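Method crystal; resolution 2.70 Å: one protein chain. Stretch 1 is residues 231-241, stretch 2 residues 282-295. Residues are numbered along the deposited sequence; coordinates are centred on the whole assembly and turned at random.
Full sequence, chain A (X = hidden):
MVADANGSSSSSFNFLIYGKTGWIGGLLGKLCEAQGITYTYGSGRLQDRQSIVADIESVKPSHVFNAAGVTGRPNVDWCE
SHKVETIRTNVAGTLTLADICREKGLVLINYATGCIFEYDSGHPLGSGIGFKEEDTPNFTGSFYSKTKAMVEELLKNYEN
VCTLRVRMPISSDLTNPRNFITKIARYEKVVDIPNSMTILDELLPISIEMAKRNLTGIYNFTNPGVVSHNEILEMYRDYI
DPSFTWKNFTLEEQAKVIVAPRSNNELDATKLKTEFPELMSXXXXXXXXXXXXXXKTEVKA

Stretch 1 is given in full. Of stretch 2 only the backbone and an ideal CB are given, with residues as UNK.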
# COMPACT_ATOMS: atom_id res chain seq x y z
N GLU A 231 28.71 21.22 -7.40
CA GLU A 231 29.96 20.57 -7.01
C GLU A 231 30.24 19.46 -7.99
O GLU A 231 31.40 19.16 -8.28
CB GLU A 231 29.90 20.04 -5.58
CG GLU A 231 29.72 21.16 -4.55
CD GLU A 231 29.49 20.66 -3.13
OE1 GLU A 231 30.32 21.01 -2.25
OE2 GLU A 231 28.48 19.96 -2.87
N ILE A 232 29.17 18.89 -8.53
CA ILE A 232 29.26 17.82 -9.50
C ILE A 232 29.67 18.33 -10.87
O ILE A 232 30.63 17.83 -11.46
CB ILE A 232 27.92 17.07 -9.60
CG1 ILE A 232 27.71 16.21 -8.34
CG2 ILE A 232 27.87 16.20 -10.86
CD1 ILE A 232 26.34 15.51 -8.28
N LEU A 233 28.95 19.33 -11.37
CA LEU A 233 29.25 19.93 -12.67
C LEU A 233 30.69 20.44 -12.75
O LEU A 233 31.34 20.32 -13.79
CB LEU A 233 28.25 21.06 -13.01
CG LEU A 233 27.01 20.79 -13.89
CD1 LEU A 233 26.69 19.31 -14.02
CD2 LEU A 233 25.77 21.54 -13.41
N GLU A 234 31.19 20.99 -11.64
CA GLU A 234 32.57 21.46 -11.58
C GLU A 234 33.51 20.28 -11.80
O GLU A 234 34.48 20.40 -12.54
CB GLU A 234 32.88 22.12 -10.23
CG GLU A 234 32.20 23.45 -9.99
CD GLU A 234 31.96 23.71 -8.52
OE1 GLU A 234 31.26 24.68 -8.19
OE2 GLU A 234 32.47 22.92 -7.69
N MET A 235 33.22 19.16 -11.16
CA MET A 235 33.99 17.94 -11.38
C MET A 235 33.85 17.41 -12.80
O MET A 235 34.79 16.85 -13.36
CB MET A 235 33.60 16.86 -10.38
CG MET A 235 33.84 17.25 -8.94
SD MET A 235 33.49 15.87 -7.85
CE MET A 235 33.73 16.64 -6.26
N TYR A 236 32.68 17.56 -13.38
CA TYR A 236 32.49 17.19 -14.77
C TYR A 236 33.45 17.99 -15.64
O TYR A 236 34.15 17.43 -16.50
CB TYR A 236 31.05 17.47 -15.21
CG TYR A 236 30.73 16.90 -16.57
CD1 TYR A 236 30.51 15.54 -16.74
CD2 TYR A 236 30.68 17.73 -17.70
CE1 TYR A 236 30.23 15.01 -17.98
CE2 TYR A 236 30.40 17.20 -18.95
CZ TYR A 236 30.17 15.85 -19.08
OH TYR A 236 29.89 15.30 -20.32
N ARG A 237 33.48 19.29 -15.38
CA ARG A 237 34.27 20.25 -16.13
C ARG A 237 35.75 19.97 -16.06
O ARG A 237 36.42 19.97 -17.09
CB ARG A 237 33.98 21.68 -15.64
CG ARG A 237 34.81 22.75 -16.33
CD ARG A 237 34.91 23.99 -15.45
NE ARG A 237 35.36 23.65 -14.10
CZ ARG A 237 35.07 24.35 -13.01
NH1 ARG A 237 34.31 25.43 -13.09
NH2 ARG A 237 35.52 23.96 -11.82
N ASP A 238 36.28 19.74 -14.87
CA ASP A 238 37.74 19.62 -14.74
C ASP A 238 38.21 18.24 -15.12
O ASP A 238 39.39 18.03 -15.40
CB ASP A 238 38.23 19.95 -13.32
CG ASP A 238 37.76 21.29 -12.83
OD1 ASP A 238 37.53 22.20 -13.65
OD2 ASP A 238 37.60 21.42 -11.59
N TYR A 239 37.29 17.29 -15.13
CA TYR A 239 37.69 15.93 -15.45
C TYR A 239 37.38 15.54 -16.89
O TYR A 239 38.22 14.94 -17.56
CB TYR A 239 37.10 14.92 -14.47
CG TYR A 239 37.80 14.89 -13.12
CD1 TYR A 239 37.42 15.74 -12.10
CD2 TYR A 239 38.84 13.99 -12.88
CE1 TYR A 239 38.06 15.72 -10.87
CE2 TYR A 239 39.48 13.96 -11.65
CZ TYR A 239 39.09 14.82 -10.65
OH TYR A 239 39.71 14.81 -9.43
N ILE A 240 36.20 15.89 -17.38
CA ILE A 240 35.84 15.38 -18.69
C ILE A 240 35.80 16.47 -19.78
O ILE A 240 36.32 16.26 -20.88
CB ILE A 240 34.56 14.46 -18.65
CG1 ILE A 240 33.34 15.17 -19.23
CG2 ILE A 240 34.30 13.91 -17.23
CD1 ILE A 240 33.06 14.83 -20.72
N ASP A 241 35.20 17.62 -19.50
CA ASP A 241 35.15 18.66 -20.51
C ASP A 241 35.39 20.04 -19.90
O ASP A 241 34.48 20.64 -19.33
CB ASP A 241 33.80 18.62 -21.24
CG ASP A 241 33.74 19.57 -22.42
OD1 ASP A 241 34.69 19.57 -23.24
OD2 ASP A 241 32.75 20.34 -22.52
N UNK A 282 30.59 10.66 -0.88
CA UNK A 282 30.26 10.91 -2.28
C UNK A 282 31.44 11.47 -3.01
O UNK A 282 31.89 10.89 -4.01
CB UNK A 282 29.07 11.86 -2.40
N UNK A 283 31.95 12.60 -2.52
CA UNK A 283 33.03 13.30 -3.19
C UNK A 283 34.20 12.38 -3.51
O UNK A 283 34.57 12.25 -4.68
CB UNK A 283 33.51 14.47 -2.33
N UNK A 284 34.73 11.69 -2.50
CA UNK A 284 35.84 10.79 -2.77
C UNK A 284 35.40 9.62 -3.65
O UNK A 284 36.16 9.16 -4.51
CB UNK A 284 36.43 10.27 -1.46
N UNK A 285 34.16 9.15 -3.45
CA UNK A 285 33.63 8.03 -4.22
C UNK A 285 33.38 8.44 -5.66
O UNK A 285 33.66 7.67 -6.59
CB UNK A 285 32.34 7.50 -3.59
N UNK A 286 32.84 9.64 -5.85
CA UNK A 286 32.74 10.25 -7.17
C UNK A 286 34.11 10.33 -7.88
O UNK A 286 34.23 9.89 -9.02
CB UNK A 286 32.13 11.65 -7.04
N UNK A 287 35.12 10.88 -7.20
CA UNK A 287 36.46 10.98 -7.79
C UNK A 287 37.01 9.62 -8.21
O UNK A 287 37.46 9.45 -9.35
CB UNK A 287 37.42 11.64 -6.80
N UNK A 288 36.97 8.67 -7.29
CA UNK A 288 37.63 7.39 -7.47
C UNK A 288 36.90 6.46 -8.43
O UNK A 288 37.54 5.73 -9.20
CB UNK A 288 37.79 6.70 -6.11
N UNK A 289 35.58 6.49 -8.42
CA UNK A 289 34.81 5.51 -9.19
C UNK A 289 34.28 6.06 -10.48
O UNK A 289 34.04 5.31 -11.43
CB UNK A 289 33.64 4.98 -8.36
N UNK A 290 34.09 7.38 -10.52
CA UNK A 290 33.39 7.97 -11.66
C UNK A 290 34.31 8.83 -12.53
O UNK A 290 34.48 8.55 -13.71
CB UNK A 290 32.21 8.81 -11.17
N UNK A 291 34.91 9.85 -11.93
CA UNK A 291 35.66 10.86 -12.68
C UNK A 291 37.10 10.49 -13.09
O UNK A 291 37.49 10.69 -14.24
CB UNK A 291 35.71 12.14 -11.84
N UNK A 292 37.90 9.97 -12.16
CA UNK A 292 39.28 9.57 -12.48
C UNK A 292 39.42 8.48 -13.56
O UNK A 292 40.31 8.59 -14.41
CB UNK A 292 39.96 9.08 -11.20
N UNK A 293 38.57 7.44 -13.55
CA UNK A 293 38.71 6.48 -14.66
C UNK A 293 37.93 6.93 -15.90
O UNK A 293 37.56 6.11 -16.74
CB UNK A 293 38.23 5.09 -14.22
N UNK A 294 37.69 8.23 -16.01
CA UNK A 294 37.09 8.79 -17.20
C UNK A 294 37.82 10.04 -17.73
O UNK A 294 37.26 10.78 -18.54
CB UNK A 294 35.63 9.13 -16.91
N UNK A 295 39.06 10.26 -17.29
CA UNK A 295 39.82 11.44 -17.72
C UNK A 295 40.06 11.46 -19.24
O UNK A 295 39.96 12.51 -19.89
CB UNK A 295 41.16 11.49 -16.99

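The helix of stretch 1 (231-239) and that of stretch 2, which begins at 282, run in roughly the same direction, their axes 32° apart and 11.7 Å at closest approach. That spacing leaves room for large side chains between them, so the direction of each CA-to-CB bond is the first evidence to weigh.

Position 282 has helical angles (-53/-57) and nothing of stretch 1 within 5.5 Å of its ideal CB. Many residues would fit; it is I282, which makes no contact here.

At 283 the bond points sideways, and the ideal CB lies 4.5 Å from M235 CE. Farther out stands the carboxylate of E231, so a long chain, apolar along its length and ending in a donor or positive charge, would suit; a short polar residue would also be tolerated. K283 is found. Its CG passes 4.2 Å from M235 CE, and chi2 to chi4, all t, extend the chain until NZ donates a hydrogen bond of 2.7 Å to E231 OE1, closing a salt bridge.

Positions 284 and 285 offer stretch 1 no contact: the first points away and the second is out of reach. They are E284 and S285.

At 286 the bond points toward stretch 1, with the ideal CB 4.5 Å from M235 SD. The thioether and I232 favour an apolar chain such as Leu, Ile or Met. L286 (m, t) brings CD1 to 4.4 Å from I232 CG1.

Position 287 points sideways, its ideal CB 4.7 Å from Y239 OH. A branched or flexible apolar chain could turn in between this hydroxyl and the M235 sulfur. I287 does so: CD1 comes 3.9 Å from M235 SD and 3.6 Å from Y239 CZ.

Positions 288, 289 and 290, all out of reach, are K288, F289 and V290. The helix widens here into a pi-type turn, visible in the hydrogen bond from 291 N to 286 O (3.0 Å).

Position 291 points toward stretch 1, its ideal CB 3.7 Å from Y239 CG. Beyond it lies a hollow formed by I232, M235, Y236 and Y239, fit for a large apolar residue: Phe, Leu or Met. F291 fills it as a knob. Its CB sits over one face of the Y239 ring, 3.9 Å from the centroid, while M235 CB lies over a face of the F291 ring, 3.8 Å from that centroid. The two rings meet obliquely, with planes at 32°.

At 292 the sideways bond places the ideal CB 4.9 Å from Y239 CE2. A polar chain able to skirt the ring would suit. E292 lays CG 4.0 Å from Y239 CE2, and a water joins its OE2 to Y239 OH, 2.7 Å from each.

Position 293, out of reach, is P293. Position 294 has its ideal CB 5.0 Å from I240 CG2, permitting many residues; N294 makes little contact. At 295, beside the Y239 carbonyl, a long flexible chain fits: K295 packs CD 3.3 Å from Y239 O.

Stretch 2 (282-295) IKESLIKFVFEPNK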
# COMPACT_ATOMS: atom_id res chain seq x y z
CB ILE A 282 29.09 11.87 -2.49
CG1 ILE A 282 28.47 12.26 -1.16
CG2 ILE A 282 28.09 11.26 -3.50
CD1 ILE A 282 29.12 13.45 -0.49
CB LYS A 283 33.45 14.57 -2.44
CG LYS A 283 32.32 15.61 -2.40
CD LYS A 283 32.79 16.99 -1.95
CE LYS A 283 31.59 17.92 -1.73
NZ LYS A 283 31.99 19.23 -1.11
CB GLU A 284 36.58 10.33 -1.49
CG GLU A 284 35.68 9.97 -0.29
CD GLU A 284 36.40 9.10 0.78
OE1 GLU A 284 37.65 9.12 0.82
OE2 GLU A 284 35.71 8.39 1.56
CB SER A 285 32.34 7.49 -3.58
OG SER A 285 31.86 6.34 -4.25
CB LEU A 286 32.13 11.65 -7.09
CG LEU A 286 30.61 11.72 -6.93
CD1 LEU A 286 30.19 13.08 -6.44
CD2 LEU A 286 29.96 11.42 -8.26
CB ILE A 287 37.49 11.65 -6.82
CG1 ILE A 287 37.20 13.15 -6.67
CG2 ILE A 287 38.90 11.43 -7.32
CD1 ILE A 287 36.88 13.85 -7.98
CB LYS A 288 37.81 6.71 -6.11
CG LYS A 288 38.12 5.23 -6.22
CD LYS A 288 38.19 4.57 -4.86
CE LYS A 288 38.74 3.15 -4.99
NZ LYS A 288 40.04 3.15 -5.75
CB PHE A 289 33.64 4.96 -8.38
CG PHE A 289 34.04 4.07 -7.25
CD1 PHE A 289 34.30 2.73 -7.47
CD2 PHE A 289 34.17 4.58 -5.97
CE1 PHE A 289 34.67 1.91 -6.43
CE2 PHE A 289 34.54 3.77 -4.92
CZ PHE A 289 34.79 2.43 -5.14
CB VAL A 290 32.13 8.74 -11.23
CG1 VAL A 290 31.44 9.35 -12.43
CG2 VAL A 290 31.18 7.80 -10.49
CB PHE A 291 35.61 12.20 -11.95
CG PHE A 291 34.24 12.81 -11.89
CD1 PHE A 291 33.60 13.23 -13.05
CD2 PHE A 291 33.58 12.97 -10.68
CE1 PHE A 291 32.34 13.80 -12.99
CE2 PHE A 291 32.31 13.54 -10.62
CZ PHE A 291 31.69 13.95 -11.78
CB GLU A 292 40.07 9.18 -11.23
CG GLU A 292 40.69 10.36 -10.51
CD GLU A 292 41.44 9.94 -9.26
OE1 GLU A 292 41.44 8.72 -8.96
OE2 GLU A 292 42.03 10.81 -8.57
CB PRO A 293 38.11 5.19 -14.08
CG PRO A 293 37.07 5.67 -13.11
CD PRO A 293 37.59 6.98 -12.54
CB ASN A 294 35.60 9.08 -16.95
CG ASN A 294 34.70 7.92 -17.33
OD1 ASN A 294 35.18 6.87 -17.74
ND2 ASN A 294 33.40 8.12 -17.19
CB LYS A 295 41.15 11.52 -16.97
CG LYS A 295 41.20 12.57 -15.86
CD LYS A 295 41.13 14.01 -16.39
CE LYS A 295 42.46 14.48 -17.01
NZ LYS A 295 42.38 15.87 -17.59
O HOH W 1 41.97 13.53 -8.85
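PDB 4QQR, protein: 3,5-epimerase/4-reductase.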